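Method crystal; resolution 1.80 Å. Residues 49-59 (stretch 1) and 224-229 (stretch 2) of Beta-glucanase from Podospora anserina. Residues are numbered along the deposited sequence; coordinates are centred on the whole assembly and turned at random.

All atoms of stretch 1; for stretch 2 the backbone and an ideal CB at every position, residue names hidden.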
# COMPACT_ATOMS: atom_id res chain seq x y z
N ASP A 49 -7.40 -2.35 16.00
CA ASP A 49 -8.58 -1.71 15.46
C ASP A 49 -8.35 -1.17 14.07
O ASP A 49 -9.29 -0.73 13.43
CB ASP A 49 -9.04 -0.54 16.35
CG ASP A 49 -9.27 -0.96 17.82
OD1 ASP A 49 -9.55 -2.15 18.08
OD2 ASP A 49 -9.19 -0.08 18.71
N TYR A 50 -7.12 -1.21 13.61
CA TYR A 50 -6.79 -0.63 12.31
C TYR A 50 -6.60 -1.64 11.19
O TYR A 50 -6.10 -1.27 10.13
CB TYR A 50 -5.50 0.18 12.44
CG TYR A 50 -5.53 1.32 13.43
CD1 TYR A 50 -6.73 1.91 13.82
CD2 TYR A 50 -4.34 1.86 13.91
CE1 TYR A 50 -6.75 3.01 14.67
CE2 TYR A 50 -4.35 2.97 14.75
CZ TYR A 50 -5.56 3.54 15.13
OH TYR A 50 -5.56 4.65 15.97
N LYS A 51 -6.95 -2.90 11.42
CA LYS A 51 -6.78 -3.94 10.38
C LYS A 51 -8.11 -4.47 9.88
O LYS A 51 -9.17 -4.18 10.45
CB LYS A 51 -6.03 -5.15 10.93
CG LYS A 51 -6.85 -5.91 11.97
CD LYS A 51 -6.24 -7.27 12.30
CE LYS A 51 -7.26 -8.14 13.06
NZ LYS A 51 -6.73 -9.49 13.23
N ASN A 52 -8.06 -5.24 8.79
CA ASN A 52 -9.25 -5.90 8.29
C ASN A 52 -9.59 -6.94 9.38
O ASN A 52 -8.80 -7.84 9.64
CB ASN A 52 -8.91 -6.63 7.00
CG ASN A 52 -10.11 -7.30 6.39
OD1 ASN A 52 -11.05 -7.69 7.08
ND2 ASN A 52 -10.07 -7.46 5.06
N PRO A 53 -10.78 -6.87 9.99
CA PRO A 53 -11.10 -7.85 11.04
C PRO A 53 -11.06 -9.31 10.61
O PRO A 53 -10.88 -10.19 11.44
CB PRO A 53 -12.51 -7.44 11.49
CG PRO A 53 -12.60 -5.98 11.12
CD PRO A 53 -11.92 -5.97 9.75
N ALA A 54 -11.24 -9.58 9.32
CA ALA A 54 -11.25 -10.95 8.80
C ALA A 54 -9.85 -11.52 8.67
O ALA A 54 -9.66 -12.73 8.55
CB ALA A 54 -11.95 -10.98 7.44
N ASP A 55 -8.86 -10.64 8.66
CA ASP A 55 -7.46 -11.06 8.53
C ASP A 55 -6.89 -11.49 9.87
O ASP A 55 -6.26 -10.70 10.58
CB ASP A 55 -6.59 -9.92 8.01
CG ASP A 55 -5.14 -10.34 7.78
OD1 ASP A 55 -4.77 -11.50 8.09
OD2 ASP A 55 -4.37 -9.51 7.26
N THR A 56 -7.06 -12.76 10.20
CA THR A 56 -6.55 -13.27 11.46
C THR A 56 -5.05 -13.50 11.40
O THR A 56 -4.41 -13.86 12.40
CB THR A 56 -7.28 -14.58 11.85
OG1 THR A 56 -7.08 -15.56 10.84
CG2 THR A 56 -8.76 -14.32 11.99
N GLY A 57 -4.48 -13.27 10.22
CA GLY A 57 -3.05 -13.43 10.05
C GLY A 57 -2.27 -12.18 10.46
O GLY A 57 -1.05 -12.23 10.63
N SER A 58 -2.97 -11.06 10.66
CA SER A 58 -2.34 -9.80 11.06
C SER A 58 -2.84 -9.45 12.46
O SER A 58 -4.04 -9.40 12.68
CB SER A 58 -2.75 -8.66 10.12
OG SER A 58 -2.23 -8.86 8.82
N ARG A 59 -1.93 -9.23 13.41
CA ARG A 59 -2.37 -8.90 14.77
C ARG A 59 -2.84 -7.45 14.88
O ARG A 59 -3.85 -7.14 15.52
CB ARG A 59 -1.25 -9.16 15.77
CG ARG A 59 -1.64 -8.79 17.20
CD ARG A 59 -0.62 -9.34 18.18
NE ARG A 59 0.75 -8.99 17.83
CZ ARG A 59 1.35 -7.83 18.10
NH1 ARG A 59 0.71 -6.85 18.74
NH2 ARG A 59 2.63 -7.69 17.78
N UNK A 224 -5.04 6.59 6.41
CA UNK A 224 -5.19 5.39 5.57
C UNK A 224 -4.88 4.19 6.46
O UNK A 224 -3.90 4.20 7.18
CB UNK A 224 -4.27 5.43 4.34
N UNK A 225 -5.71 3.16 6.39
CA UNK A 225 -5.56 1.98 7.24
C UNK A 225 -5.06 0.83 6.42
O UNK A 225 -5.55 0.59 5.33
CB UNK A 225 -6.88 1.61 7.92
N UNK A 226 -4.07 0.12 6.95
CA UNK A 226 -3.43 -0.97 6.21
C UNK A 226 -3.25 -2.22 7.05
O UNK A 226 -2.99 -2.11 8.25
CB UNK A 226 -2.07 -0.52 5.68
N UNK A 227 -3.35 -3.39 6.42
CA UNK A 227 -3.05 -4.64 7.13
C UNK A 227 -2.73 -5.70 6.09
O UNK A 227 -2.87 -5.45 4.89
CB UNK A 227 -4.21 -5.08 8.02
N UNK A 228 -2.25 -6.86 6.53
CA UNK A 228 -1.98 -7.93 5.60
C UNK A 228 -0.99 -7.63 4.49
O UNK A 228 -1.15 -8.13 3.40
CB UNK A 228 -3.30 -8.37 4.97
N UNK A 229 0.02 -6.85 4.78
CA UNK A 229 1.03 -6.53 3.77
C UNK A 229 2.12 -7.61 3.79
O UNK A 229 2.77 -7.79 4.80
CB UNK A 229 1.63 -5.15 4.02

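At position 224 the extended strand sends its ideal CB well clear of stretch 1, with nothing of that stretch within 5.5 Å. The contact sets no rule here and any strand-forming residue would fit. The deposited residue is Phe-224, which makes no contact with stretch 1.

Position 225 points toward stretch 1. Its ideal CB lies 3.7 Å from Tyr-50 O, and beyond it stands the ring of Tyr-50, which offers a broad apolar surface but no charge. A long aliphatic chain or an aromatic ring would suit the place. It is Tyr-225, with chi1 in the m well. Its ring edge is directed at the face of Tyr-50 in an offset edge-to-face pair, centroids 5.5 Å apart and planes at 63°; the closest atoms are Tyr-50 CD1 and Tyr-225 CE1, at 3.7 Å.

Position 226, following the alternation of the strand, turns its CA-to-CB bond away, so a side chain of almost any size would be allowed by stretch 1. The deposited Trp-226 comes no nearer with its side chain than 6.0 Å, from its CB to Tyr-50 O, while Trp-226 O comes 3.7 Å from Tyr-50 O without a hydrogen bond.

Position 227 points toward stretch 1 again, into a tight place: the ideal CB is 3.4 Å from Lys-51 CB and 3.9 Å from Asn-52 N. That amide is a donor, and the carboxylate of Asp-55 lies nearby. A small side chain is favoured, and a short polar one could also accept from the amide; serine, threonine or cysteine come into consideration. It is Ser-227. In the p rotamer Ser-227 OG accepts a nearly straight hydrogen bond from Asn-52 N, at 3.0 Å and 174°. A water continues the polar link, its O lying 2.6 Å from Ser-227 OG and donating to Asp-55 OD2 at 2.7 Å.

Position 228 has phi/psi of 59/36, and positive phi by itself favours glycine. Stretch 1 makes the case stronger: an ideal CB would sit 2.8 Å from Asp-55 OD2, a clash. Asparagine or aspartate may tolerate such backbone angles, but they too carry a CB. Gly-228 lets Asp-55 OD2 approach Gly-228 CA to 3.3 Å. Gly-228 N donates a weak hydrogen bond to Ser-58 OG at 3.0 Å, and Ser-58 OG in turn donates to Asp-55 OD2 at 2.7 Å.

Position 229 turns away, its ideal CB beyond reach of stretch 1, so many residues would do; a beta-branched one suits the strand. It is Val-229, chi1 in the t well, which makes no contact with stretch 1.

Stretch 2 (224-229) FYWSGV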
# COMPACT_ATOMS: atom_id res chain seq x y z
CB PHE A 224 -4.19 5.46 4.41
CG PHE A 224 -4.30 6.72 3.58
CD1 PHE A 224 -3.76 7.91 4.03
CD2 PHE A 224 -4.96 6.70 2.35
CE1 PHE A 224 -3.87 9.09 3.27
CE2 PHE A 224 -5.08 7.86 1.58
CZ PHE A 224 -4.54 9.05 2.03
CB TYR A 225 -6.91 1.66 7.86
CG TYR A 225 -7.36 2.82 8.72
CD1 TYR A 225 -7.05 2.86 10.07
CD2 TYR A 225 -8.02 3.92 8.15
CE1 TYR A 225 -7.38 3.98 10.86
CE2 TYR A 225 -8.35 5.03 8.92
CZ TYR A 225 -8.03 5.06 10.28
OH TYR A 225 -8.37 6.14 11.09
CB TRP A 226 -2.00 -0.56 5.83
CG TRP A 226 -1.86 0.63 4.96
CD1 TRP A 226 -2.11 1.95 5.30
CD2 TRP A 226 -1.44 0.63 3.61
NE1 TRP A 226 -1.87 2.76 4.22
CE2 TRP A 226 -1.46 1.98 3.16
CE3 TRP A 226 -1.06 -0.38 2.72
CZ2 TRP A 226 -1.09 2.35 1.86
CZ3 TRP A 226 -0.70 -0.01 1.41
CH2 TRP A 226 -0.72 1.34 1.00
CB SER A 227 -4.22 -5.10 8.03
OG SER A 227 -5.40 -5.39 7.33
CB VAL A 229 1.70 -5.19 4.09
CG1 VAL A 229 2.76 -4.87 3.01
CG2 VAL A 229 0.61 -4.06 4.18
O HOH W 1 -5.61 -7.56 5.95
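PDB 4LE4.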